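401aa long hypothetical glucose-1-phosphate thymidylyltransferase (Sulfolobus tokodaii, PDB 2GGO) probably catalyses nucleotidyl transfer to sugar 1-phosphates and, as a bifunctional enzyme, takes part in the synthesis of UDP-N-acetylglucosamine and UDP-N-acetylgalactosamine. Local coordinates at residues K240-V245 against G256-G261; Y276-T281 against E294-V299. All coordinates share one frame; numbering follows the deposited sequence.

In the fold
Both contacts join successive coils of the C-terminal left-handed parallel beta-helix, in one sheet where strands 240-242, 258-260, 276-277 and 294-296 follow each other. Their centres are 10 Å apart. Strands 258-260 and 276-277 link them, with Leu-277 bonded to Tyr-258 through the backbone and Glu-260 OE1 paired with Tyr-276 OH. Inside, interaction 1 packs isoleucines and a valine, while interaction 2 mixes Leu-277 and Val-295 with Thr-281 and Ser-298. Both have polar outer faces. Interaction 1 is the more exposed, with two lysines beside a tyrosine. Interaction 2 lies nearer the centre of the chain, and none of its touching residues is fully exposed. Its outer face carries a salt bridge, and its turn packs against helix 212-225.

Interaction 1 (K240-V245 against G256-G261); sequences KIKGKV and GTYIEG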
loop_
_atom_site.group_PDB
_atom_site.type_symbol
_atom_site.label_atom_id
_atom_site.label_comp_id
_atom_site.label_asym_id
_atom_site.label_seq_id
_atom_site.Cartn_x
_atom_site.Cartn_y
_atom_site.Cartn_z
ATOM N N LYS A 240 -18.368 16.552 19.616
ATOM C CA LYS A 240 -19.042 17.019 18.428
ATOM C C LYS A 240 -18.639 16.148 17.258
ATOM O O LYS A 240 -17.437 15.950 17.015
ATOM C CB LYS A 240 -18.709 18.472 18.110
ATOM C CG LYS A 240 -19.362 19.059 16.829
ATOM C CD LYS A 240 -20.869 19.387 17.084
ATOM C CE LYS A 240 -21.300 20.750 16.520
ATOM N NZ LYS A 240 -20.866 21.862 17.421
ATOM N N ILE A 241 -19.632 15.641 16.516
ATOM C CA ILE A 241 -19.351 14.931 15.268
ATOM C C ILE A 241 -20.014 15.530 14.027
ATOM O O ILE A 241 -21.220 15.753 13.998
ATOM C CB ILE A 241 -19.708 13.461 15.376
ATOM C CG1 ILE A 241 -19.105 12.873 16.650
ATOM C CG2 ILE A 241 -19.232 12.740 14.143
ATOM C CD1 ILE A 241 -19.519 11.450 16.947
ATOM N N LYS A 242 -19.207 15.782 13.009
ATOM C CA LYS A 242 -19.673 16.184 11.687
ATOM C C LYS A 242 -19.237 15.179 10.596
ATOM O O LYS A 242 -18.128 14.637 10.631
ATOM C CB LYS A 242 -19.170 17.584 11.349
ATOM C CG LYS A 242 -19.823 18.683 12.172
ATOM C CD LYS A 242 -18.796 19.710 12.580
ATOM C CE LYS A 242 -19.440 21.021 12.995
ATOM N NZ LYS A 242 -18.673 22.146 12.379
ATOM N N GLY A 243 -20.135 14.906 9.643
ATOM C CA GLY A 243 -19.753 14.142 8.455
ATOM C C GLY A 243 -19.670 12.682 8.738
ATOM O O GLY A 243 -20.210 12.231 9.730
ATOM N N LYS A 244 -18.980 11.946 7.876
ATOM C CA LYS A 244 -18.844 10.480 8.003
ATOM C C LYS A 244 -17.863 10.065 9.069
ATOM O O LYS A 244 -16.683 10.385 8.968
ATOM C CB LYS A 244 -18.377 9.859 6.693
ATOM C CG LYS A 244 -18.515 8.336 6.660
ATOM C CD LYS A 244 -17.660 7.707 5.588
ATOM C CE LYS A 244 -18.252 7.923 4.232
ATOM N NZ LYS A 244 -18.049 6.726 3.373
ATOM N N VAL A 245 -18.329 9.311 10.057
ATOM C CA VAL A 245 -17.443 8.821 11.085
ATOM C C VAL A 245 -17.673 7.356 11.400
ATOM O O VAL A 245 -18.758 6.980 11.809
ATOM C CB VAL A 245 -17.577 9.677 12.365
ATOM C CG1 VAL A 245 -16.542 9.287 13.382
ATOM C CG2 VAL A 245 -17.384 11.145 12.013
ATOM N N GLY A 256 -15.249 16.794 24.886
ATOM C CA GLY A 256 -14.368 17.833 24.393
ATOM C C GLY A 256 -13.802 17.466 23.047
ATOM O O GLY A 256 -13.294 18.326 22.326
ATOM N N THR A 257 -13.915 16.195 22.685
ATOM C CA THR A 257 -13.456 15.752 21.382
ATOM C C THR A 257 -14.305 16.308 20.251
ATOM O O THR A 257 -15.509 16.403 20.386
ATOM C CB THR A 257 -13.394 14.258 21.298
ATOM O OG1 THR A 257 -12.491 13.785 22.286
ATOM C CG2 THR A 257 -12.923 13.818 19.942
ATOM N N TYR A 258 -13.647 16.690 19.153
ATOM C CA TYR A 258 -14.284 17.329 17.989
ATOM C C TYR A 258 -13.827 16.618 16.727
ATOM O O TYR A 258 -12.633 16.532 16.442
ATOM C CB TYR A 258 -13.872 18.786 17.882
ATOM C CG TYR A 258 -14.775 19.692 17.043
ATOM C CD1 TYR A 258 -15.816 20.412 17.634
ATOM C CD2 TYR A 258 -14.551 19.871 15.671
ATOM C CE1 TYR A 258 -16.609 21.285 16.897
ATOM C CE2 TYR A 258 -15.349 20.762 14.917
ATOM C CZ TYR A 258 -16.368 21.449 15.547
ATOM O OH TYR A 258 -17.154 22.317 14.851
ATOM N N ILE A 259 -14.788 16.077 15.976
ATOM C CA ILE A 259 -14.494 15.205 14.826
ATOM C C ILE A 259 -15.111 15.851 13.594
ATOM O O ILE A 259 -16.291 16.143 13.585
ATOM C CB ILE A 259 -15.027 13.748 15.114
ATOM C CG1 ILE A 259 -14.358 13.170 16.371
ATOM C CG2 ILE A 259 -14.835 12.804 13.961
ATOM C CD1 ILE A 259 -14.932 11.786 16.790
ATOM N N GLU A 260 -14.301 16.172 12.599
ATOM C CA GLU A 260 -14.819 16.605 11.312
ATOM C C GLU A 260 -14.559 15.457 10.353
ATOM O O GLU A 260 -13.422 15.152 10.065
ATOM C CB GLU A 260 -14.183 17.945 10.859
ATOM C CG GLU A 260 -14.558 19.134 11.806
ATOM C CD GLU A 260 -13.853 20.469 11.515
ATOM O OE1 GLU A 260 -12.662 20.442 11.106
ATOM O OE2 GLU A 260 -14.504 21.558 11.712
ATOM N N GLY A 261 -15.619 14.759 9.915
ATOM C CA GLY A 261 -15.455 13.541 9.123
ATOM C C GLY A 261 -15.056 13.926 7.718
ATOM O O GLY A 261 -15.219 15.092 7.327
#
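Tyr-258 and Lys-240 lie side by side on the outer face of two parallel strands. With CG of each anti to its own backbone N (chi1 -160° for the tyrosine, 179° for the lysine), the two chains leave the strands in the same direction. Lys-240 CB lies 3.5 Å from Tyr-258 CD1, and Lys-240 CG is equally near Tyr-258 CE1. Lys-242 slants across the end of the ring, and its NZ gives a hydrogen bond of 2.9 Å to Tyr-258 OH. Glu-260 OE2 stays 4.3 Å from Lys-242 NZ, too far for a salt bridge. Its OE1 pairs with Tyr-276 OH of the next coil.

On the inner face, Ile-259 CG2 meets Val-245 CG2 at 3.6 Å, the two side chains crossing at a slant. Ile-241 is a looser neighbour of Ile-259. The backbones run in register, and Ile-259 uses both its N and its O toward strand 240-242, N to Lys-240 O and O to Lys-242 N. Gly-261 N closes the ladder on Lys-242 O at 2.6 Å. Gly-261 CA then lies 3.4 Å from Lys-244 O, where the chain turns the corner. Stacked short parallel strands with inward aliphatic residues are the hallmark of the hexapeptide-repeat left-handed beta-helix.

Interaction 2 (Y276-T281 against E294-V299); sequences YLRPYT and EVKESV
Arg-278 reaches across the strands to Glu-294 and Lys-296, and each part of its side chain has a partner. CB lies 3.4 Å from Val-295 O, the same oxygen that accepts the backbone N of Arg-278. CG rests over one face of the Tyr-276 ring, toward the rim. CD comes within 3.0 Å of Glu-294 OE2. The chain bends at chi3 (66°), which places NE 3.7 Å from Lys-296 CG. At the tip, NH1 forms a salt bridge of 2.7 Å with Glu-294 OE2. It meets that oxygen nearly along its C-O axis, but the guanidinium and carboxylate planes are 64° apart. Arg-278 NH2 lies 3.3 Å from Lys-296 CD, which sits over one face of the guanidinium. The lysine presents its methylenes here, while its NZ pairs with Asp-314.

Glu-294 runs beside Tyr-276, with its CD near CD2 of the ring. On the inner face, Thr-281 and Val-295 cross at about a right angle. Thr-281 OG1 donates to Arg-278 O at 2.7 Å and so ties together the ends of a type II turn. The backbone pairing continues along this turn: Glu-297 N bonds to Pro-279 O, and a water links that oxygen, through a weak second bond, to Glu-297 OE2. Beyond it, Tyr-280 and Glu-297 lie side by side, their ring and carboxylate planes 86° apart. Tyr-280 OH bonds to Asp-224, and Glu-297 OE1 forms a salt bridge with Lys-220, both on helix 212-225. The contact thus stacks two coils at a strand and the corner after it, and brings that corner against the helix. Parallel strands and turns repeated in register from coil to coil characterise the left-handed beta-helix of hexapeptide transferases.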
loop_
_atom_site.group_PDB
_atom_site.type_symbol
_atom_site.label_atom_id
_atom_site.label_comp_id
_atom_site.label_asym_id
_atom_site.label_seq_id
_atom_site.Cartn_x
_atom_site.Cartn_y
_atom_site.Cartn_z
ATOM N N TYR A 276 -8.911 16.594 18.597
ATOM C CA TYR A 276 -9.512 17.150 17.383
ATOM C C TYR A 276 -9.151 16.235 16.230
ATOM O O TYR A 276 -8.021 16.203 15.840
ATOM C CB TYR A 276 -8.956 18.549 17.108
ATOM C CG TYR A 276 -9.523 19.388 15.933
ATOM C CD1 TYR A 276 -10.687 19.045 15.258
ATOM C CD2 TYR A 276 -8.841 20.527 15.497
ATOM C CE1 TYR A 276 -11.162 19.841 14.194
ATOM C CE2 TYR A 276 -9.300 21.311 14.429
ATOM C CZ TYR A 276 -10.468 20.956 13.800
ATOM O OH TYR A 276 -10.952 21.721 12.786
ATOM N N LEU A 277 -10.123 15.473 15.700
ATOM C CA LEU A 277 -9.852 14.644 14.515
ATOM C C LEU A 277 -10.386 15.297 13.251
ATOM O O LEU A 277 -11.562 15.635 13.163
ATOM C CB LEU A 277 -10.385 13.241 14.692
ATOM C CG LEU A 277 -10.004 12.525 15.992
ATOM C CD1 LEU A 277 -10.637 11.169 16.007
ATOM C CD2 LEU A 277 -8.462 12.408 16.158
ATOM N N ARG A 278 -9.532 15.501 12.258
ATOM C CA ARG A 278 -9.922 16.243 11.090
ATOM C C ARG A 278 -10.056 15.285 9.928
ATOM O O ARG A 278 -9.603 14.139 10.026
ATOM C CB ARG A 278 -8.910 17.345 10.767
ATOM C CG ARG A 278 -9.061 18.589 11.677
ATOM C CD ARG A 278 -7.821 19.473 11.629
ATOM N NE ARG A 278 -7.723 20.028 10.295
ATOM C CZ ARG A 278 -6.615 20.562 9.772
ATOM N NH1 ARG A 278 -5.470 20.553 10.449
ATOM N NH2 ARG A 278 -6.640 21.059 8.550
ATOM N N PRO A 279 -10.649 15.755 8.820
ATOM C CA PRO A 279 -10.893 14.871 7.664
ATOM C C PRO A 279 -9.709 13.985 7.271
ATOM O O PRO A 279 -8.546 14.445 7.134
ATOM C CB PRO A 279 -11.228 15.867 6.546
ATOM C CG PRO A 279 -11.993 16.980 7.293
ATOM C CD PRO A 279 -11.167 17.136 8.584
ATOM N N TYR A 280 -10.030 12.728 7.048
ATOM C CA TYR A 280 -9.120 11.677 6.571
ATOM C C TYR A 280 -8.187 11.190 7.644
ATOM O O TYR A 280 -7.117 10.709 7.356
ATOM C CB TYR A 280 -8.433 12.037 5.249
ATOM C CG TYR A 280 -9.474 12.162 4.173
ATOM C CD1 TYR A 280 -10.180 11.021 3.735
ATOM C CD2 TYR A 280 -9.818 13.416 3.646
ATOM C CE1 TYR A 280 -11.186 11.117 2.752
ATOM C CE2 TYR A 280 -10.821 13.534 2.668
ATOM C CZ TYR A 280 -11.504 12.372 2.237
ATOM O OH TYR A 280 -12.496 12.478 1.282
ATOM N N THR A 281 -8.663 11.257 8.887
ATOM C CA THR A 281 -7.981 10.662 10.011
ATOM C C THR A 281 -8.368 9.196 10.010
ATOM O O THR A 281 -9.527 8.894 10.112
ATOM C CB THR A 281 -8.395 11.317 11.314
ATOM O OG1 THR A 281 -7.805 12.636 11.365
ATOM C CG2 THR A 281 -7.880 10.491 12.514
ATOM N N GLU A 294 -4.022 16.859 17.637
ATOM C CA GLU A 294 -4.829 17.083 16.435
ATOM C C GLU A 294 -4.197 16.186 15.334
ATOM O O GLU A 294 -2.967 16.079 15.217
ATOM C CB GLU A 294 -4.868 18.594 16.081
ATOM C CG GLU A 294 -5.682 19.022 14.757
ATOM C CD GLU A 294 -5.472 20.457 14.321
ATOM O OE1 GLU A 294 -5.210 21.370 15.120
ATOM O OE2 GLU A 294 -5.554 20.708 13.110
ATOM N N VAL A 295 -5.049 15.529 14.546
ATOM C CA VAL A 295 -4.627 14.678 13.442
ATOM C C VAL A 295 -5.432 15.036 12.210
ATOM O O VAL A 295 -6.612 15.362 12.318
ATOM C CB VAL A 295 -4.856 13.161 13.785
ATOM C CG1 VAL A 295 -4.489 12.261 12.598
ATOM C CG2 VAL A 295 -4.095 12.764 15.011
ATOM N N LYS A 296 -4.759 15.019 11.054
ATOM C CA LYS A 296 -5.408 15.317 9.800
ATOM C C LYS A 296 -4.797 14.491 8.702
ATOM O O LYS A 296 -3.555 14.422 8.566
ATOM C CB LYS A 296 -5.190 16.794 9.449
ATOM C CG LYS A 296 -6.156 17.283 8.361
ATOM C CD LYS A 296 -5.424 18.196 7.430
ATOM C CE LYS A 296 -4.055 17.777 7.139
ATOM N NZ LYS A 296 -3.509 18.626 6.007
ATOM N N GLU A 297 -5.638 13.915 7.870
ATOM C CA GLU A 297 -5.127 13.151 6.730
ATOM C C GLU A 297 -3.926 12.298 7.007
ATOM O O GLU A 297 -2.869 12.433 6.374
ATOM C CB GLU A 297 -4.785 14.061 5.565
ATOM C CG GLU A 297 -4.918 13.309 4.256
ATOM C CD GLU A 297 -5.224 14.230 3.103
ATOM O OE1 GLU A 297 -4.525 14.161 2.069
ATOM O OE2 GLU A 297 -6.168 15.040 3.243
ATOM N N SER A 298 -4.068 11.363 7.916
ATOM C CA SER A 298 -2.958 10.440 8.204
ATOM C C SER A 298 -3.484 9.081 8.549
ATOM O O SER A 298 -4.614 8.940 8.965
ATOM C CB SER A 298 -2.124 10.935 9.413
ATOM O OG SER A 298 -2.041 12.334 9.356
ATOM N N VAL A 299 -2.602 8.108 8.443
ATOM C CA VAL A 299 -2.883 6.737 8.711
ATOM C C VAL A 299 -1.987 6.412 9.870
ATOM O O VAL A 299 -0.753 6.566 9.797
ATOM C CB VAL A 299 -2.516 5.865 7.487
ATOM C CG1 VAL A 299 -2.925 4.420 7.728
ATOM C CG2 VAL A 299 -3.240 6.453 6.217
HETATM O O HOH W 1 -8.068 16.474 5.630
#